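Local atomic coordinates of serine acetyltransferase (PDB entry 3P47), a protein that probably catalyses the transfer of an acetyl group from acetyl-CoA to L-serine, a step towards cysteine, and is captured here with L-cysteine bound. Residues A[204-209]-A[224-229]; A[176-181]-A[192-197]. All coordinates share one frame; numbering follows the deposited sequence.

Interaction 1 (A[204-209]-A[224-229]). With CYS (cysteine), chain B.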
loop_
_atom_site.group_PDB
_atom_site.type_symbol
_atom_site.label_atom_id
_atom_site.label_comp_id
_atom_site.label_asym_id
_atom_site.label_seq_id
_atom_site.Cartn_x
_atom_site.Cartn_y
_atom_site.Cartn_z
ATOM N N VAL A 204 2.381 12.872 3.823
ATOM C CA VAL A 204 3.273 13.742 4.593
ATOM C C VAL A 204 4.620 13.053 4.847
ATOM O O VAL A 204 4.672 11.887 5.263
ATOM C CB VAL A 204 2.625 14.143 5.939
ATOM C CG1 VAL A 204 3.664 14.645 6.933
ATOM C CG2 VAL A 204 1.521 15.175 5.741
ATOM N N THR A 205 5.708 13.778 4.651
ATOM C CA THR A 205 7.041 13.278 5.028
ATOM C C THR A 205 7.583 14.146 6.155
ATOM O O THR A 205 7.572 15.370 6.038
ATOM C CB THR A 205 8.053 13.315 3.836
ATOM O OG1 THR A 205 7.745 12.272 2.889
ATOM C CG2 THR A 205 9.506 13.067 4.338
ATOM N N LEU A 206 8.057 13.496 7.214
ATOM C CA LEU A 206 8.878 14.152 8.247
ATOM C C LEU A 206 10.177 13.380 8.136
ATOM O O LEU A 206 10.343 12.315 8.740
ATOM C CB LEU A 206 8.227 13.962 9.626
ATOM C CG LEU A 206 6.981 14.820 9.888
ATOM C CD1 LEU A 206 6.265 14.438 11.169
ATOM C CD2 LEU A 206 7.377 16.307 9.963
ATOM N N GLY A 207 11.076 13.872 7.296
ATOM C CA GLY A 207 12.105 12.976 6.788
ATOM C C GLY A 207 13.322 13.714 6.327
ATOM O O GLY A 207 13.636 14.763 6.862
ATOM N N ALA A 208 14.020 13.120 5.359
ATOM C CA ALA A 208 15.207 13.722 4.782
ATOM C C ALA A 208 15.355 13.176 3.363
ATOM O O ALA A 208 14.838 12.084 3.038
ATOM C CB ALA A 208 16.453 13.366 5.613
ATOM N N MET A 209 16.068 13.939 2.543
ATOM C CA MET A 209 16.486 13.515 1.212
ATOM C C MET A 209 18.003 13.634 1.129
ATOM O O MET A 209 18.573 14.558 1.692
ATOM C CB MET A 209 15.971 14.499 0.196
ATOM C CG MET A 209 14.521 14.584 0.005
ATOM S SD MET A 209 14.381 15.549 -1.497
ATOM C CE MET A 209 15.018 17.171 -1.043
ATOM N N ARG A 224 18.897 13.931 11.798
ATOM C CA ARG A 224 18.816 14.398 10.430
ATOM C C ARG A 224 17.381 14.549 9.943
ATOM O O ARG A 224 17.177 14.919 8.798
ATOM C CB ARG A 224 19.613 13.470 9.479
ATOM C CG ARG A 224 19.065 12.041 9.424
ATOM C CD ARG A 224 20.025 11.035 8.795
ATOM N NE ARG A 224 19.363 9.720 8.682
ATOM C CZ ARG A 224 19.265 8.818 9.663
ATOM N NH1 ARG A 224 19.768 9.056 10.880
ATOM N NH2 ARG A 224 18.618 7.666 9.445
ATOM N N HIS A 225 16.400 14.294 10.816
ATOM C CA HIS A 225 14.971 14.457 10.472
ATOM C C HIS A 225 14.326 15.508 11.390
ATOM O O HIS A 225 14.912 15.884 12.410
ATOM C CB HIS A 225 14.254 13.109 10.603
ATOM C CG HIS A 225 14.865 12.025 9.762
ATOM N ND1 HIS A 225 15.524 10.941 10.299
ATOM C CD2 HIS A 225 14.939 11.881 8.420
ATOM C CE1 HIS A 225 15.975 10.173 9.325
ATOM N NE2 HIS A 225 15.625 10.718 8.172
ATOM N N PRO A 226 13.117 15.981 11.057
ATOM C CA PRO A 226 12.660 17.157 11.835
ATOM C C PRO A 226 12.259 16.878 13.293
ATOM O O PRO A 226 11.964 15.745 13.676
ATOM C CB PRO A 226 11.460 17.672 11.022
ATOM C CG PRO A 226 11.588 16.977 9.636
ATOM C CD PRO A 226 12.160 15.634 9.980
ATOM N N THR A 227 12.232 17.923 14.109
ATOM C CA THR A 227 11.654 17.810 15.455
ATOM C C THR A 227 10.425 18.693 15.432
ATOM O O THR A 227 10.508 19.846 15.005
ATOM C CB THR A 227 12.659 18.276 16.557
ATOM O OG1 THR A 227 13.694 17.292 16.705
ATOM C CG2 THR A 227 11.951 18.460 17.928
ATOM N N VAL A 228 9.292 18.141 15.855
ATOM C CA VAL A 228 7.974 18.777 15.734
ATOM C C VAL A 228 7.439 18.927 17.162
ATOM O O VAL A 228 7.492 17.992 17.939
ATOM C CB VAL A 228 7.023 17.903 14.864
ATOM C CG1 VAL A 228 5.641 18.481 14.768
ATOM C CG2 VAL A 228 7.588 17.681 13.439
ATOM N N GLY A 229 6.918 20.110 17.490
ATOM C CA GLY A 229 6.431 20.392 18.840
ATOM C C GLY A 229 5.034 19.846 19.051
ATOM O O GLY A 229 4.669 18.810 18.468
HETATM N N CYS B . 16.086 6.753 4.603
HETATM C CA CYS B . 16.808 8.061 4.622
HETATM C C CYS B . 17.260 8.439 6.044
HETATM O O CYS B . 17.767 9.514 6.263
HETATM C CB CYS B . 15.880 9.134 4.064
HETATM S SG CYS B . 14.610 9.370 5.226
HETATM O OXT CYS B . 17.105 7.687 6.996
#

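Interaction 2 (A[176-181]-A[192-197]). With CYS (cysteine), chain C.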
loop_
_atom_site.group_PDB
_atom_site.type_symbol
_atom_site.label_atom_id
_atom_site.label_comp_id
_atom_site.label_asym_id
_atom_site.label_seq_id
_atom_site.Cartn_x
_atom_site.Cartn_y
_atom_site.Cartn_z
ATOM N N GLY A 176 1.962 11.075 22.849
ATOM C CA GLY A 176 0.540 10.680 22.748
ATOM C C GLY A 176 -0.398 11.606 21.984
ATOM O O GLY A 176 0.013 12.634 21.448
ATOM N N HIS A 177 -1.676 11.247 22.009
ATOM C CA HIS A 177 -2.705 11.920 21.230
ATOM C C HIS A 177 -2.237 12.089 19.809
ATOM O O HIS A 177 -2.326 13.209 19.225
ATOM C CB HIS A 177 -3.033 13.278 21.863
ATOM C CG HIS A 177 -3.611 13.159 23.255
ATOM N ND1 HIS A 177 -4.960 12.962 23.491
ATOM C CD2 HIS A 177 -3.022 13.225 24.470
ATOM C CE1 HIS A 177 -5.183 12.918 24.794
ATOM N NE2 HIS A 177 -4.020 13.054 25.415
ATOM N N PHE A 178 -1.680 11.000 19.257
ATOM C CA PHE A 178 -1.140 11.035 17.912
ATOM C C PHE A 178 -2.185 10.489 16.930
ATOM O O PHE A 178 -2.827 9.478 17.212
ATOM C CB PHE A 178 0.159 10.170 17.851
ATOM C CG PHE A 178 0.846 10.176 16.513
ATOM C CD1 PHE A 178 1.278 11.367 15.940
ATOM C CD2 PHE A 178 1.144 8.974 15.869
ATOM C CE1 PHE A 178 1.916 11.362 14.685
ATOM C CE2 PHE A 178 1.782 8.961 14.598
ATOM C CZ PHE A 178 2.198 10.140 14.028
ATOM N N PHE A 179 -2.320 11.147 15.780
ATOM C CA PHE A 179 -3.277 10.716 14.766
ATOM C C PHE A 179 -2.713 10.933 13.372
ATOM O O PHE A 179 -2.356 12.050 13.019
ATOM C CB PHE A 179 -4.603 11.471 14.944
ATOM C CG PHE A 179 -5.683 11.142 13.900
ATOM C CD1 PHE A 179 -5.941 9.836 13.530
ATOM C CD2 PHE A 179 -6.504 12.158 13.411
ATOM C CE1 PHE A 179 -6.969 9.530 12.597
ATOM C CE2 PHE A 179 -7.558 11.873 12.499
ATOM C CZ PHE A 179 -7.763 10.555 12.106
ATOM N N ILE A 180 -2.653 9.841 12.601
ATOM C CA ILE A 180 -2.462 9.886 11.134
ATOM C C ILE A 180 -3.822 9.539 10.513
ATOM O O ILE A 180 -4.334 8.445 10.717
ATOM C CB ILE A 180 -1.425 8.829 10.651
ATOM C CG1 ILE A 180 -0.039 9.098 11.285
ATOM C CG2 ILE A 180 -1.392 8.812 9.066
ATOM C CD1 ILE A 180 0.937 7.854 11.240
ATOM N N ASP A 181 -4.371 10.487 9.753
ATOM C CA ASP A 181 -5.599 10.284 8.994
ATOM C C ASP A 181 -5.261 9.932 7.571
ATOM O O ASP A 181 -4.430 10.606 6.959
ATOM C CB ASP A 181 -6.456 11.560 8.989
ATOM C CG ASP A 181 -7.911 11.267 8.630
ATOM O OD1 ASP A 181 -8.257 10.087 8.441
ATOM O OD2 ASP A 181 -8.706 12.210 8.560
ATOM N N ALA A 192 13.315 11.400 13.623
ATOM C CA ALA A 192 12.182 12.313 13.847
ATOM C C ALA A 192 11.748 12.367 15.318
ATOM O O ALA A 192 11.759 11.356 16.028
ATOM C CB ALA A 192 11.019 11.902 12.923
ATOM N N ILE A 193 11.347 13.556 15.781
ATOM C CA ILE A 193 10.774 13.691 17.132
ATOM C C ILE A 193 9.484 14.430 16.984
ATOM O O ILE A 193 9.458 15.510 16.386
ATOM C CB ILE A 193 11.720 14.500 18.093
ATOM C CG1 ILE A 193 13.104 13.886 18.162
ATOM C CG2 ILE A 193 11.129 14.638 19.508
ATOM C CD1 ILE A 193 13.164 12.502 18.605
ATOM N N ILE A 194 8.401 13.841 17.508
ATOM C CA ILE A 194 7.098 14.429 17.341
ATOM C C ILE A 194 6.431 14.572 18.732
ATOM O O ILE A 194 6.359 13.617 19.520
ATOM C CB ILE A 194 6.215 13.539 16.414
ATOM C CG1 ILE A 194 6.863 13.395 15.035
ATOM C CG2 ILE A 194 4.773 14.058 16.448
ATOM C CD1 ILE A 194 6.148 12.401 14.110
ATOM N N GLY A 195 5.945 15.768 19.015
ATOM C CA GLY A 195 5.332 16.068 20.309
ATOM C C GLY A 195 3.893 15.591 20.392
ATOM O O GLY A 195 3.447 14.765 19.578
ATOM N N GLU A 196 3.154 16.140 21.361
ATOM C CA GLU A 196 1.801 15.684 21.682
ATOM C C GLU A 196 0.789 16.284 20.693
ATOM O O GLU A 196 1.008 17.371 20.129
ATOM C CB GLU A 196 1.431 16.117 23.126
ATOM C CG GLU A 196 0.272 15.348 23.767
ATOM C CD GLU A 196 0.652 14.023 24.444
ATOM O OE1 GLU A 196 -0.276 13.258 24.805
ATOM O OE2 GLU A 196 1.853 13.731 24.622
ATOM N N TRP A 197 -0.332 15.588 20.497
ATOM C CA TRP A 197 -1.400 16.124 19.634
ATOM C C TRP A 197 -0.871 16.512 18.257
ATOM O O TRP A 197 -1.128 17.626 17.746
ATOM C CB TRP A 197 -2.083 17.334 20.307
ATOM C CG TRP A 197 -3.134 16.921 21.285
ATOM C CD1 TRP A 197 -3.048 16.933 22.643
ATOM C CD2 TRP A 197 -4.434 16.441 20.961
ATOM N NE1 TRP A 197 -4.228 16.480 23.197
ATOM C CE2 TRP A 197 -5.102 16.191 22.178
ATOM C CE3 TRP A 197 -5.123 16.239 19.744
ATOM C CZ2 TRP A 197 -6.408 15.693 22.229
ATOM C CZ3 TRP A 197 -6.427 15.722 19.792
ATOM C CH2 TRP A 197 -7.055 15.473 21.037
HETATM N N CYS C . -11.112 12.101 7.459
HETATM C CA CYS C . -11.393 13.568 7.415
HETATM C C CYS C . -12.842 13.855 6.983
HETATM O O CYS C . -13.214 14.989 6.792
HETATM C CB CYS C . -10.417 14.217 6.440
HETATM S SG CYS C . -10.853 13.685 4.845
HETATM O OXT CYS C . -13.654 12.959 6.798
HETATM O O HOH W 1 1.150 13.246 18.703
#

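Interaction 1 (A[204-209]-A[224-229])
This is a buried van der Waals contact where strand 205-207 of the parallel beta-helix runs out: Leu206 and Gly207 of the strand, with Ala208 just after it, meet the chain as it returns through Arg224, His225 and Pro226 to strand 227-228. Inside the coil, CD2 of Leu206 reaches CG2 of Val228 at 3.7 Å, the two side chains crossing at about a right angle. Further along, Pro226 sets CD against the backbone, 3.4 Å from Gly207 N. Consecutive strands joined by turns into three parallel sheets make this the left-handed parallel beta-helix of the hexapeptide-repeat transferases, and the residues between the two segments form a long loop leaving one of its coils. Where that loop rejoins, the His225 ring presents its edge to the other segment, with CD2 3.2 Å from Gly207 C and 3.5 Å from Ala208 CB. CG of His225 lies anti to its own carbonyl carbon (chi1 -57°), which brings NE2 to the bound cysteine, 3.1 Å from its O in a weak bond, while ND1 is bonded to Thr191. Arg224 runs extended from CG to NE and grips the ligand carboxylate with two arms, NE to O at 2.9 Å (N-H...O 161°) and NH2 to OXT at 2.9 Å. Thr222 O and Glu190 hold the guanidinium from elsewhere in the chain. His210, together with Asp116 and Asp181 of the second subunit, completes the ligand's hydrogen-bonding partners.

Interaction 2 (A[176-181]-A[192-197])
Ile194 makes the first touch, its CG2 methyl lying 4.3 Å from Phe178 CE1 and obliquely placed to that ring, which packs on helix 130-146 through Val135 and Arg139. Next comes Gly195, whose carbonyl reaches the other segment through a water that donates to Gly195 O and to Gly176 O. Glu196 leaves the backbone with CG anti to N, then bends sharply at chi2 (85°), turning its carboxylate back over Gly176; OE2 accepts a weak bond from Gly176 N at 3.2 Å, and Glu196 CA lies 3.5 Å from Gly176 O, a CA-H...O contact. Asp230 receives the backbone N of Glu196. These are neighbouring coils of the left-handed beta-helix stacked at a corner, and the match is close: His177 and Trp197, facing each other across the coils, both have positive phi and psi. Trp197 N bonds to Gly176 O at 3.1 Å, in the carbonyl plane and fairly straight (N-H...O 157°), while Trp197 CA approaches His177 O to 3.1 Å. Outside the corner the indole lies against the His177 imidazole as an offset stack, the centroid of its five-membered ring 4.2 Å from that of the imidazole and the planes only 12° apart. His177 CB sits almost straight above the same five-membered ring, 3.5 Å from its centroid, in a CH-pi contact. Tyr231 also stacks on Trp197, and Ala111 of helix 84-115 touches both His177 and Trp197, joining the corner to the helical part of the chain.

Overall arrangement
Interactions 1 and 2 lie with centres 13 Å apart and join directly through strands 193-194 and 227-228, neighbours in one sheet of the beta-helix. Val228 N probably donates a hydrogen bond to Ile193 O at 2.7 Å. A second probable bond runs from Gly195 N to Val228 O at 2.9 Å, while Leu206 CD1 packs at 3.6 Å on Ile194 CD1 in the interior. Both segment pairs also contribute side chains to cysteine sites between subunits. The cysteine held by Arg224 of segment 224-229 is bonded to Asp181 of the second subunit; Asp181 OD2 of segment 176-181 in turn accepts a hydrogen bond from N of another cysteine at 2.6 Å, and Arg224 of the third subunit binds that ligand.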